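Local coordinates for protein D-galactonate dehydratase family member RspA (PDB 3T6C) that dehydrates D-gluconate to 2-dehydro-3-deoxy-D-gluconate with low activity in vitro, using one magnesium ion per subunit, and belongs to the mandelate racemase/muconate lactonizing enzyme family, at residues Asn31-Leu36 and Val46-Thr51; Ala154-Val159 and Pro227-His232; Arg175-Met180 and Leu243-His248; Glu385-Cys390 and Ile408-Ala413. All blocks are in the same frame, centred on the assembly; numbering follows the deposited sequence. Where two conformers were deposited one is given.

Contact 1 of 4, residues Asn31-Leu36 and Val46-Thr51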
# COMPACT_ATOMS: atom_id res chain seq x y z
N ASN A 31 -5.59 -2.55 -52.77
CA ASN A 31 -6.59 -1.48 -52.63
C ASN A 31 -7.17 -1.57 -51.25
O ASN A 31 -7.33 -2.65 -50.76
CB ASN A 31 -7.70 -1.67 -53.70
CG ASN A 31 -8.58 -0.42 -53.86
OD1 ASN A 31 -8.18 0.55 -54.51
ND2 ASN A 31 -9.79 -0.46 -53.31
N VAL A 32 -7.54 -0.44 -50.66
CA VAL A 32 -8.23 -0.42 -49.38
C VAL A 32 -9.34 0.57 -49.55
O VAL A 32 -9.10 1.73 -49.94
CB VAL A 32 -7.32 0.05 -48.21
CG1 VAL A 32 -8.13 0.21 -46.87
CG2 VAL A 32 -6.14 -0.91 -48.08
N LYS A 33 -10.56 0.16 -49.24
CA LYS A 33 -11.65 1.14 -49.28
C LYS A 33 -12.63 1.09 -48.12
O LYS A 33 -12.74 0.10 -47.43
CB LYS A 33 -12.40 1.06 -50.57
CG LYS A 33 -13.28 -0.12 -50.65
CD LYS A 33 -14.12 0.06 -51.90
CE LYS A 33 -14.69 -1.22 -52.33
NZ LYS A 33 -15.02 -1.21 -53.80
N THR A 34 -13.34 2.19 -47.93
CA THR A 34 -14.32 2.28 -46.85
C THR A 34 -15.72 2.33 -47.48
O THR A 34 -15.94 3.09 -48.42
CB THR A 34 -14.16 3.56 -46.05
OG1 THR A 34 -12.82 3.68 -45.54
CG2 THR A 34 -15.14 3.58 -44.90
N ILE A 35 -16.65 1.54 -46.93
CA ILE A 35 -18.01 1.51 -47.36
C ILE A 35 -18.87 1.98 -46.19
O ILE A 35 -18.76 1.45 -45.05
CB ILE A 35 -18.42 0.09 -47.76
CG1 ILE A 35 -17.64 -0.35 -49.02
CG2 ILE A 35 -19.90 0.02 -48.07
CD1 ILE A 35 -17.51 -1.87 -49.17
N LEU A 36 -19.70 2.99 -46.46
CA LEU A 36 -20.61 3.53 -45.44
C LEU A 36 -22.01 3.08 -45.84
O LEU A 36 -22.52 3.41 -46.93
CB LEU A 36 -20.55 5.05 -45.39
CG LEU A 36 -19.23 5.74 -45.02
CD1 LEU A 36 -19.39 7.26 -44.89
CD2 LEU A 36 -18.67 5.15 -43.81
N VAL A 46 -17.46 0.08 -42.92
CA VAL A 46 -16.87 -1.22 -43.24
C VAL A 46 -15.63 -0.94 -44.09
O VAL A 46 -15.62 0.00 -44.88
CB VAL A 46 -17.91 -2.06 -44.04
CG1 VAL A 46 -17.25 -3.20 -44.81
CG2 VAL A 46 -19.01 -2.56 -43.10
N VAL A 47 -14.58 -1.71 -43.88
CA VAL A 47 -13.39 -1.65 -44.71
C VAL A 47 -13.28 -2.91 -45.57
O VAL A 47 -13.54 -4.03 -45.10
CB VAL A 47 -12.16 -1.56 -43.80
CG1 VAL A 47 -10.87 -1.85 -44.56
CG2 VAL A 47 -12.10 -0.13 -43.17
N LYS A 48 -12.91 -2.73 -46.84
CA LYS A 48 -12.57 -3.87 -47.72
C LYS A 48 -11.12 -3.75 -48.19
O LYS A 48 -10.76 -2.73 -48.78
CB LYS A 48 -13.52 -3.93 -48.95
CG LYS A 48 -13.23 -5.14 -49.85
CD LYS A 48 -14.48 -5.29 -50.75
CE LYS A 48 -14.45 -6.48 -51.63
NZ LYS A 48 -15.74 -6.49 -52.46
N ILE A 49 -10.29 -4.75 -47.91
CA ILE A 49 -8.91 -4.78 -48.36
C ILE A 49 -8.76 -5.81 -49.48
O ILE A 49 -9.02 -6.99 -49.27
CB ILE A 49 -7.95 -5.15 -47.22
CG1 ILE A 49 -7.99 -4.09 -46.12
CG2 ILE A 49 -6.52 -5.32 -47.81
CD1 ILE A 49 -7.01 -4.36 -44.98
N GLU A 50 -8.39 -5.36 -50.68
CA GLU A 50 -8.16 -6.25 -51.82
C GLU A 50 -6.70 -6.65 -51.90
O GLU A 50 -5.81 -5.90 -51.52
CB GLU A 50 -8.59 -5.61 -53.13
CG GLU A 50 -10.05 -5.33 -53.11
CD GLU A 50 -10.64 -5.10 -54.47
OE1 GLU A 50 -9.92 -4.66 -55.39
OE2 GLU A 50 -11.84 -5.38 -54.60
N THR A 51 -6.48 -7.89 -52.35
CA THR A 51 -5.12 -8.37 -52.63
C THR A 51 -4.90 -8.63 -54.12
O THR A 51 -5.81 -8.46 -54.96
CB THR A 51 -4.81 -9.65 -51.89
OG1 THR A 51 -5.52 -10.75 -52.49
CG2 THR A 51 -5.26 -9.54 -50.42
O HOH W 1 -10.73 -2.33 -51.55

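Contact 2 of 4, residues Ala154-Val159 and Pro227-His232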
# COMPACT_ATOMS: atom_id res chain seq x y z
N ALA A 154 -42.21 0.89 -20.04
CA ALA A 154 -42.46 2.13 -19.36
C ALA A 154 -42.62 1.95 -17.84
O ALA A 154 -42.44 2.88 -17.06
CB ALA A 154 -43.69 2.78 -19.96
N ASP A 155 -43.02 0.74 -17.42
CA ASP A 155 -43.23 0.46 -16.00
C ASP A 155 -42.83 -1.00 -15.70
O ASP A 155 -42.45 -1.74 -16.63
CB ASP A 155 -44.67 0.80 -15.55
CG ASP A 155 -45.72 -0.03 -16.21
OD1 ASP A 155 -45.43 -1.14 -16.66
OD2 ASP A 155 -46.89 0.42 -16.27
N GLU A 156 -42.92 -1.41 -14.43
CA GLU A 156 -42.41 -2.73 -14.06
C GLU A 156 -43.19 -3.85 -14.74
O GLU A 156 -42.61 -4.89 -15.08
CB GLU A 156 -42.47 -2.90 -12.54
CG GLU A 156 -41.73 -1.77 -11.89
CD GLU A 156 -41.91 -1.70 -10.42
OE1 GLU A 156 -41.25 -0.81 -9.82
OE2 GLU A 156 -42.68 -2.54 -9.86
N VAL A 157 -44.47 -3.65 -14.98
CA VAL A 157 -45.28 -4.69 -15.63
C VAL A 157 -44.92 -4.83 -17.11
O VAL A 157 -44.81 -5.93 -17.63
CB VAL A 157 -46.79 -4.42 -15.44
CG1 VAL A 157 -47.61 -5.40 -16.29
CG2 VAL A 157 -47.15 -4.61 -13.97
N GLU A 158 -44.69 -3.72 -17.80
CA GLU A 158 -44.29 -3.82 -19.20
C GLU A 158 -42.94 -4.51 -19.29
O GLU A 158 -42.71 -5.29 -20.21
CB GLU A 158 -44.20 -2.44 -19.85
CG GLU A 158 -45.59 -1.83 -20.03
CD GLU A 158 -45.55 -0.60 -20.93
OE1 GLU A 158 -44.47 -0.20 -21.42
OE2 GLU A 158 -46.65 -0.04 -21.16
N VAL A 159 -42.02 -4.17 -18.38
CA VAL A 159 -40.69 -4.81 -18.42
C VAL A 159 -40.85 -6.32 -18.17
O VAL A 159 -40.26 -7.18 -18.87
CB VAL A 159 -39.71 -4.18 -17.40
CG1 VAL A 159 -38.34 -4.90 -17.43
CG2 VAL A 159 -39.50 -2.73 -17.74
N PRO A 227 -33.75 -0.88 -7.76
CA PRO A 227 -33.96 -2.05 -6.89
C PRO A 227 -35.44 -2.47 -6.85
O PRO A 227 -35.70 -3.67 -6.77
CB PRO A 227 -33.46 -1.57 -5.51
CG PRO A 227 -32.38 -0.54 -5.90
CD PRO A 227 -33.00 0.19 -7.08
N ARG A 228 -36.39 -1.54 -6.90
CA ARG A 228 -37.81 -1.90 -6.95
C ARG A 228 -38.14 -2.70 -8.21
O ARG A 228 -38.89 -3.71 -8.14
CB ARG A 228 -38.69 -0.63 -6.88
CG ARG A 228 -38.46 0.22 -5.62
CD ARG A 228 -39.42 1.46 -5.45
NE ARG A 228 -39.93 1.96 -6.73
CZ ARG A 228 -39.73 3.19 -7.21
NH1 ARG A 228 -39.04 4.10 -6.52
NH2 ARG A 228 -40.24 3.52 -8.40
N LEU A 229 -37.59 -2.28 -9.35
CA LEU A 229 -37.80 -3.03 -10.60
C LEU A 229 -37.34 -4.47 -10.45
O LEU A 229 -38.06 -5.41 -10.81
CB LEU A 229 -37.07 -2.34 -11.78
CG LEU A 229 -37.08 -3.13 -13.09
CD1 LEU A 229 -38.50 -3.28 -13.73
CD2 LEU A 229 -36.12 -2.43 -14.03
N PHE A 230 -36.13 -4.67 -9.93
CA PHE A 230 -35.61 -6.02 -9.80
C PHE A 230 -36.28 -6.87 -8.75
O PHE A 230 -36.42 -8.08 -8.95
CB PHE A 230 -34.07 -6.06 -9.77
CG PHE A 230 -33.49 -5.76 -11.12
CD1 PHE A 230 -33.33 -6.77 -12.03
CD2 PHE A 230 -33.20 -4.45 -11.50
CE1 PHE A 230 -32.92 -6.51 -13.32
CE2 PHE A 230 -32.75 -4.17 -12.79
CZ PHE A 230 -32.60 -5.22 -13.70
N ASP A 231 -36.78 -6.22 -7.69
CA ASP A 231 -37.62 -6.98 -6.74
C ASP A 231 -38.87 -7.52 -7.44
O ASP A 231 -39.23 -8.71 -7.26
CB ASP A 231 -38.01 -6.03 -5.61
CG ASP A 231 -38.71 -6.73 -4.46
OD1 ASP A 231 -38.08 -7.55 -3.77
OD2 ASP A 231 -39.88 -6.46 -4.24
N HIS A 232 -39.50 -6.69 -8.27
CA HIS A 232 -40.72 -7.11 -8.96
C HIS A 232 -40.38 -8.21 -9.93
O HIS A 232 -41.11 -9.22 -10.00
CB HIS A 232 -41.32 -5.92 -9.73
CG HIS A 232 -42.46 -6.32 -10.61
ND1 HIS A 232 -43.72 -6.51 -10.11
CD2 HIS A 232 -42.53 -6.56 -11.94
CE1 HIS A 232 -44.54 -6.84 -11.10
NE2 HIS A 232 -43.84 -6.90 -12.21
O HOH W 2 -41.44 -3.34 -6.73

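Contact 3 of 4, residues Arg175-Met180 and Leu243-His248. With MG (magnesium ion), chain C; GCO (D-gluconic acid), chain D.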
# COMPACT_ATOMS: atom_id res chain seq x y z
N ARG A 175 -31.28 -8.38 -20.30
CA ARG A 175 -31.03 -7.06 -19.71
C ARG A 175 -32.38 -6.36 -19.54
O ARG A 175 -33.16 -6.31 -20.49
CB ARG A 175 -30.15 -6.23 -20.62
CG ARG A 175 -29.74 -4.92 -19.94
CD ARG A 175 -28.95 -4.05 -20.90
NE ARG A 175 -29.85 -3.28 -21.76
CZ ARG A 175 -29.42 -2.26 -22.47
NH1 ARG A 175 -28.14 -1.94 -22.44
NH2 ARG A 175 -30.26 -1.49 -23.18
N CYS A 176 -32.62 -5.79 -18.37
CA CYS A 176 -33.92 -5.12 -18.05
C CYS A 176 -33.68 -3.67 -17.69
O CYS A 176 -32.95 -3.39 -16.74
CB CYS A 176 -34.62 -5.82 -16.86
SG CYS A 176 -35.01 -7.56 -17.28
N GLN A 177 -34.26 -2.76 -18.49
CA GLN A 177 -34.24 -1.33 -18.25
C GLN A 177 -35.69 -0.89 -18.14
O GLN A 177 -36.60 -1.56 -18.68
CB GLN A 177 -33.58 -0.61 -19.44
CG GLN A 177 -32.21 -1.13 -19.88
CD GLN A 177 -31.08 -0.91 -18.88
OE1 GLN A 177 -30.40 -1.87 -18.50
NE2 GLN A 177 -30.84 0.35 -18.50
N MET A 178 -35.92 0.26 -17.52
CA MET A 178 -37.27 0.79 -17.54
C MET A 178 -37.08 2.21 -18.00
O MET A 178 -36.64 3.06 -17.24
CB MET A 178 -37.85 0.69 -16.12
CG MET A 178 -39.30 1.07 -16.02
SD MET A 178 -39.91 0.70 -14.32
CE MET A 178 -38.92 1.83 -13.34
N GLY A 179 -37.48 2.49 -19.25
CA GLY A 179 -37.07 3.76 -19.88
C GLY A 179 -35.60 3.83 -20.33
O GLY A 179 -34.94 4.89 -20.25
N MET A 180 -35.08 2.71 -20.81
CA MET A 180 -33.68 2.64 -21.28
C MET A 180 -32.66 3.26 -20.30
O MET A 180 -32.59 2.80 -19.16
CB MET A 180 -33.49 3.16 -22.71
CG MET A 180 -32.33 2.42 -23.43
SD MET A 180 -32.13 3.06 -25.09
CE MET A 180 -33.42 2.19 -25.97
N LEU A 243 -30.48 -11.98 -15.07
CA LEU A 243 -30.99 -10.64 -15.36
C LEU A 243 -29.82 -9.65 -15.25
O LEU A 243 -28.94 -9.78 -14.39
CB LEU A 243 -32.06 -10.26 -14.33
CG LEU A 243 -33.37 -11.13 -14.35
CD1 LEU A 243 -34.34 -10.58 -13.27
CD2 LEU A 243 -34.04 -11.21 -15.70
N LEU A 244 -29.79 -8.68 -16.14
CA LEU A 244 -28.67 -7.72 -16.27
C LEU A 244 -29.25 -6.31 -16.23
O LEU A 244 -30.42 -6.11 -16.54
CB LEU A 244 -27.96 -7.91 -17.63
CG LEU A 244 -27.18 -9.20 -17.86
CD1 LEU A 244 -28.07 -10.47 -18.01
CD2 LEU A 244 -26.30 -9.03 -19.04
N HIS A 245 -28.43 -5.33 -15.81
CA HIS A 245 -28.89 -3.94 -15.85
C HIS A 245 -27.71 -3.05 -16.24
O HIS A 245 -26.58 -3.30 -15.80
CB HIS A 245 -29.48 -3.46 -14.49
CG HIS A 245 -30.01 -2.05 -14.56
ND1 HIS A 245 -31.13 -1.71 -15.30
CD2 HIS A 245 -29.49 -0.89 -14.08
CE1 HIS A 245 -31.30 -0.39 -15.22
NE2 HIS A 245 -30.32 0.12 -14.49
N ASP A 246 -27.98 -2.03 -17.06
CA ASP A 246 -26.93 -1.10 -17.50
C ASP A 246 -27.18 0.28 -16.90
O ASP A 246 -28.18 0.98 -17.26
CB ASP A 246 -27.00 -1.03 -19.05
CG ASP A 246 -25.82 -0.28 -19.68
OD1 ASP A 246 -25.04 0.41 -18.99
OD2 ASP A 246 -25.66 -0.41 -20.93
N ALA A 247 -26.31 0.70 -15.97
CA ALA A 247 -26.46 2.04 -15.35
C ALA A 247 -25.99 3.13 -16.30
O ALA A 247 -26.35 4.27 -16.12
CB ALA A 247 -25.66 2.08 -14.09
N HIS A 248 -25.16 2.76 -17.30
CA HIS A 248 -24.79 3.67 -18.41
C HIS A 248 -24.28 5.02 -17.94
O HIS A 248 -24.68 6.08 -18.45
CB HIS A 248 -25.98 3.84 -19.36
CG HIS A 248 -25.59 4.07 -20.80
ND1 HIS A 248 -25.12 5.28 -21.27
CD2 HIS A 248 -25.67 3.26 -21.88
CE1 HIS A 248 -24.90 5.21 -22.57
NE2 HIS A 248 -25.23 3.98 -22.97
MG MG C . -24.00 -0.43 -22.13
C1 GCO D . -25.08 -1.16 -24.74
C2 GCO D . -24.68 0.25 -24.92
C3 GCO D . -25.32 0.95 -26.11
C4 GCO D . -24.65 2.28 -26.38
C5 GCO D . -24.58 2.53 -27.87
C6 GCO D . -23.90 3.83 -28.23
O1A GCO D . -25.49 -1.88 -25.70
O1B GCO D . -24.86 -1.70 -23.61
O2 GCO D . -24.72 0.90 -23.68
O3 GCO D . -26.66 1.08 -25.80
O4 GCO D . -25.41 3.28 -25.74
O5 GCO D . -23.90 1.48 -28.45
O6 GCO D . -23.80 4.07 -29.62
O HOH W 3 -23.35 1.13 -20.89

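Contact 4 of 4, residues Glu385-Cys390 and Ile408-Ala413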
# COMPACT_ATOMS: atom_id res chain seq x y z
N GLU A 385 -29.16 -9.64 -45.95
CA GLU A 385 -28.99 -9.59 -47.39
C GLU A 385 -27.69 -8.87 -47.78
O GLU A 385 -26.94 -9.36 -48.63
CB GLU A 385 -30.16 -8.81 -47.98
CG GLU A 385 -30.20 -8.76 -49.49
CD GLU A 385 -31.62 -8.85 -50.03
OE1 GLU A 385 -31.78 -9.40 -51.11
OE2 GLU A 385 -32.58 -8.40 -49.38
N VAL A 386 -27.46 -7.71 -47.18
CA VAL A 386 -26.25 -6.90 -47.50
C VAL A 386 -24.97 -7.58 -47.02
O VAL A 386 -23.93 -7.47 -47.65
CB VAL A 386 -26.35 -5.49 -46.92
CG1 VAL A 386 -25.03 -4.73 -47.08
CG2 VAL A 386 -27.48 -4.70 -47.68
N PHE A 387 -25.08 -8.34 -45.93
CA PHE A 387 -23.94 -9.07 -45.38
C PHE A 387 -24.18 -10.57 -45.33
O PHE A 387 -24.49 -11.10 -44.28
CB PHE A 387 -23.62 -8.56 -43.96
CG PHE A 387 -23.18 -7.11 -43.90
CD1 PHE A 387 -24.15 -6.08 -43.76
CD2 PHE A 387 -21.85 -6.78 -43.94
CE1 PHE A 387 -23.74 -4.73 -43.68
CE2 PHE A 387 -21.43 -5.47 -43.86
CZ PHE A 387 -22.38 -4.43 -43.73
N PRO A 388 -24.03 -11.28 -46.46
CA PRO A 388 -24.24 -12.74 -46.42
C PRO A 388 -23.30 -13.42 -45.44
O PRO A 388 -22.10 -13.08 -45.37
CB PRO A 388 -23.92 -13.18 -47.85
CG PRO A 388 -24.18 -11.94 -48.67
CD PRO A 388 -23.75 -10.78 -47.81
N GLY A 389 -23.83 -14.37 -44.66
CA GLY A 389 -23.01 -15.04 -43.64
C GLY A 389 -23.33 -14.68 -42.20
O GLY A 389 -22.64 -15.14 -41.30
N CYS A 390 -24.35 -13.87 -41.95
CA CYS A 390 -24.63 -13.50 -40.56
C CYS A 390 -24.90 -14.78 -39.74
O CYS A 390 -25.44 -15.76 -40.29
CB CYS A 390 -25.89 -12.64 -40.51
SG CYS A 390 -25.60 -10.95 -41.13
N ILE A 408 -18.05 -14.02 -43.53
CA ILE A 408 -18.98 -12.91 -43.75
C ILE A 408 -18.60 -12.23 -45.06
O ILE A 408 -17.42 -12.15 -45.43
CB ILE A 408 -18.89 -11.89 -42.54
CG1 ILE A 408 -20.08 -10.92 -42.54
CG2 ILE A 408 -17.55 -11.08 -42.54
CD1 ILE A 408 -21.38 -11.63 -42.39
N ASP A 409 -19.60 -11.72 -45.76
CA ASP A 409 -19.31 -11.01 -47.00
C ASP A 409 -20.11 -9.71 -47.04
O ASP A 409 -20.90 -9.42 -46.11
CB ASP A 409 -19.69 -11.92 -48.19
CG ASP A 409 -18.96 -11.54 -49.50
OD1 ASP A 409 -18.07 -10.65 -49.51
OD2 ASP A 409 -19.32 -12.14 -50.54
N ILE A 410 -19.89 -8.90 -48.09
CA ILE A 410 -20.72 -7.68 -48.26
C ILE A 410 -21.09 -7.55 -49.74
O ILE A 410 -20.23 -7.77 -50.64
CB ILE A 410 -20.03 -6.37 -47.78
CG1 ILE A 410 -21.05 -5.22 -47.81
CG2 ILE A 410 -18.77 -6.03 -48.63
CD1 ILE A 410 -20.54 -3.95 -47.19
N ASN A 411 -22.37 -7.31 -50.00
CA ASN A 411 -22.80 -7.04 -51.37
C ASN A 411 -22.74 -5.54 -51.51
O ASN A 411 -23.57 -4.81 -50.99
CB ASN A 411 -24.21 -7.62 -51.55
CG ASN A 411 -24.72 -7.43 -52.94
OD1 ASN A 411 -24.51 -6.37 -53.53
ND2 ASN A 411 -25.28 -8.48 -53.53
N GLU A 412 -21.74 -5.07 -52.27
CA GLU A 412 -21.50 -3.62 -52.40
C GLU A 412 -22.67 -2.93 -53.10
O GLU A 412 -23.03 -1.80 -52.75
CB GLU A 412 -20.23 -3.35 -53.18
CG GLU A 412 -18.98 -3.85 -52.44
CD GLU A 412 -17.68 -3.30 -52.98
OE1 GLU A 412 -17.60 -2.11 -53.34
OE2 GLU A 412 -16.73 -4.09 -53.05
N ALA A 413 -23.24 -3.59 -54.10
CA ALA A 413 -24.38 -2.98 -54.81
C ALA A 413 -25.56 -2.76 -53.90
O ALA A 413 -26.20 -1.70 -53.97
CB ALA A 413 -24.81 -3.84 -56.05

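Contact 1 of 4, residues Asn31-Leu36 and Val46-Thr51
V32-I49 and T34-V47 are the non-hydrogen-bonded pairs, and K33-K48, I35-V46 and N31-E50 the hydrogen-bonded ones, of an antiparallel beta hairpin, which forms two of the three strands in the N-terminal capping-domain sheet of this family. The axes of the two short segments run 154° apart. Five backbone hydrogen bonds fix the register: K33 and K48 exchange two, I35 and V46 exchange two, and E50 N gives one to N31 O. CA atoms of V32, T34, V47 and I49 reach carbonyls of the flanking pairs, as V47 CA does K33 O at 3.3 Å.

Apolar packing joins V32, V47 and I49. V32 and I49 lie side by side, CG2 to CG1 at 4.2 Å, while V32 CG1 meets V47 CG1 at 4.1 Å; T34 shares this face, its OG1 bonded to D76, and helices 68-83 and 108-129 cover it.

On the other face the lysines run alongside, K33 CG lying 4.2 Å from K48 CB. K33 NZ and K48 NZ stay 5.5 Å apart, and each forms a salt bridge to E412, which would offset the like charges.

Near N31 a water links the strands: it accepts from N31 ND2 at 2.7 Å and donates to K48 O at 2.8 Å.

Contact 2 of 4, residues Ala154-Val159 and Pro227-His232
The H232 imidazole takes E156 CB over one face, a CH-pi contact with CB 4.1 Å from the ring centroid and 27° off the normal. The E156 carboxylate is turned 38° from the ring plane and lies beside the root of that side chain, OE2 being 3.6 Å from H232 CB. The backbone O of E156 lies 3.6 Å from H232 CD2, and H232 NE2 is hydrogen-bonded to E160 one turn further on. At the R228 guanidinium, E156 OE1 sits at the edge, near its plane. The 4.4 Å from E156 OE1 to R228 NE is too long for a salt bridge, so any attraction is probably modest. A water gives a bond of 2.9 Å to R228 O and a weak one to E156 OE2.

Beneath this polar rim, the L229 and E156 side chains run past one another, head to tail. With CG of L229 anti to the backbone N (chi1 173°), CD1 reaches across to V159 CB at 4.0 Å and touches the aliphatic part of E156.

D155 is the N-cap of helix 156-168: its OD1 accepts from E158 N at 2.9 Å, and its OD2 forms a salt bridge with K200. The contact thus sets the first turn of this helix beside the middle of helix 219-237, two outer helices of the barrel, while V159 and F230 both turn inward onto C176 of strand 173-176.

Contact 3 of 4, residues Arg175-Met180 and Leu243-His248
R175 and L244 pair in parallel at the magnesium and D-gluconate site of the enolase-superfamily beta/alpha barrel, where strands 173-176 and 242-246 lie next to each other and their C-terminal ends carry active-site residues. C176 N bonds to L244 O at 2.9 Å. Past the end of strand 173-176, side chains of Q177 and H245 carry the pairing on.

Q177, bent back at chi2 (-67°), brings its amide to D246: OE1 accepts from D246 N on a lone pair at 2.8 Å, and NE2 gives to D246 O at 3.0 Å. NE2 also bonds to M180 O, so the loop and the metal-binding strand share one amide. That amide lies over the H245 ring, the two planes nearly parallel (6°), Q177 CD 3.7 Å from H245 ND1, while ND1 gives an almost straight bond to C176 O in the ring plane; Y222 holds its NE2.

D246 binds the magnesium ion through OD2 at 2.0 Å, and E272 and E298 complete the protein ligands. R175 approaches obliquely, NH1 3.3 Å from D246 OD2, with the guanidinium and carboxylate planes 64° apart; its hydrogen-bond partner is Y181, probably a proton donor/acceptor, as in relatives. D-gluconate chelates the ion through O1B and O2. H248, probably the other, meets the substrate at its ring edge, NE2 lying 2.9 Å from O4 in a hydrogen bond.

Contact 4 of 4, residues Glu385-Cys390 and Ile408-Ala413
F387 and I410 point the same way side by side, within a short antiparallel pairing between the exit of helix 381-386 and the approach to helix 412-415. I410 CG1 lies over one face of the F387 ring, and I410 CD1 continues along the ring to F387 CE2 (3.8 Å). The reach comes from an extended isoleucine, both torsions anti (chi1 -172°, chi2 172°). V386 lines up beside the same side chain, its CG1 4.1 Å from I410 CG1.

I408 turns differently: its CD1 folds in beneath the type II turn F387-C390, 3.4 Å from P388 O and 3.6 Å from G389 C. The positive phi of G389 (108°) suits glycine at this turn position, where it sits against I408.

Two backbone bonds tie the segments, N411 N to V386 O at 2.8 Å and D409 N to P388 O at 2.9 Å. N411 then N-caps the following helix, its OD1 accepting from L414 N. F387 also packs on P355 and I356 of helix 355-367 and on L44 and V46 of the N-terminal sheet, so this pairing lies between the barrel and the capping domain.

Between the bonded positions D409 O is buried with no hydrogen-bond partner in the model, and its close neighbour across the pairing is F387 CA at 3.1 Å, through a CA-H...O contact.

Contact 3 is fully buried, and its chemistry is polar: amide, imidazole, carboxylate and metal. The other three are partly buried. Contact 2 lies outside it, about 10 Å away between centres, and joins helices 156-168 and 219-237, which precede strands 173-176 and 242-246 in the chain; V159 and F230 pack on the inner pair, while its outer side carries E156, R228 and H232 and one bridging water, the link to E156 being weak. Contacts 1 and 4 form a second group across the chain's centre from contact 3. Both are antiparallel, one a regular hairpin and the other a short irregular pairing, and they meet through E412 and through V46 against F387, joining N-terminal sheet to C-terminal segment.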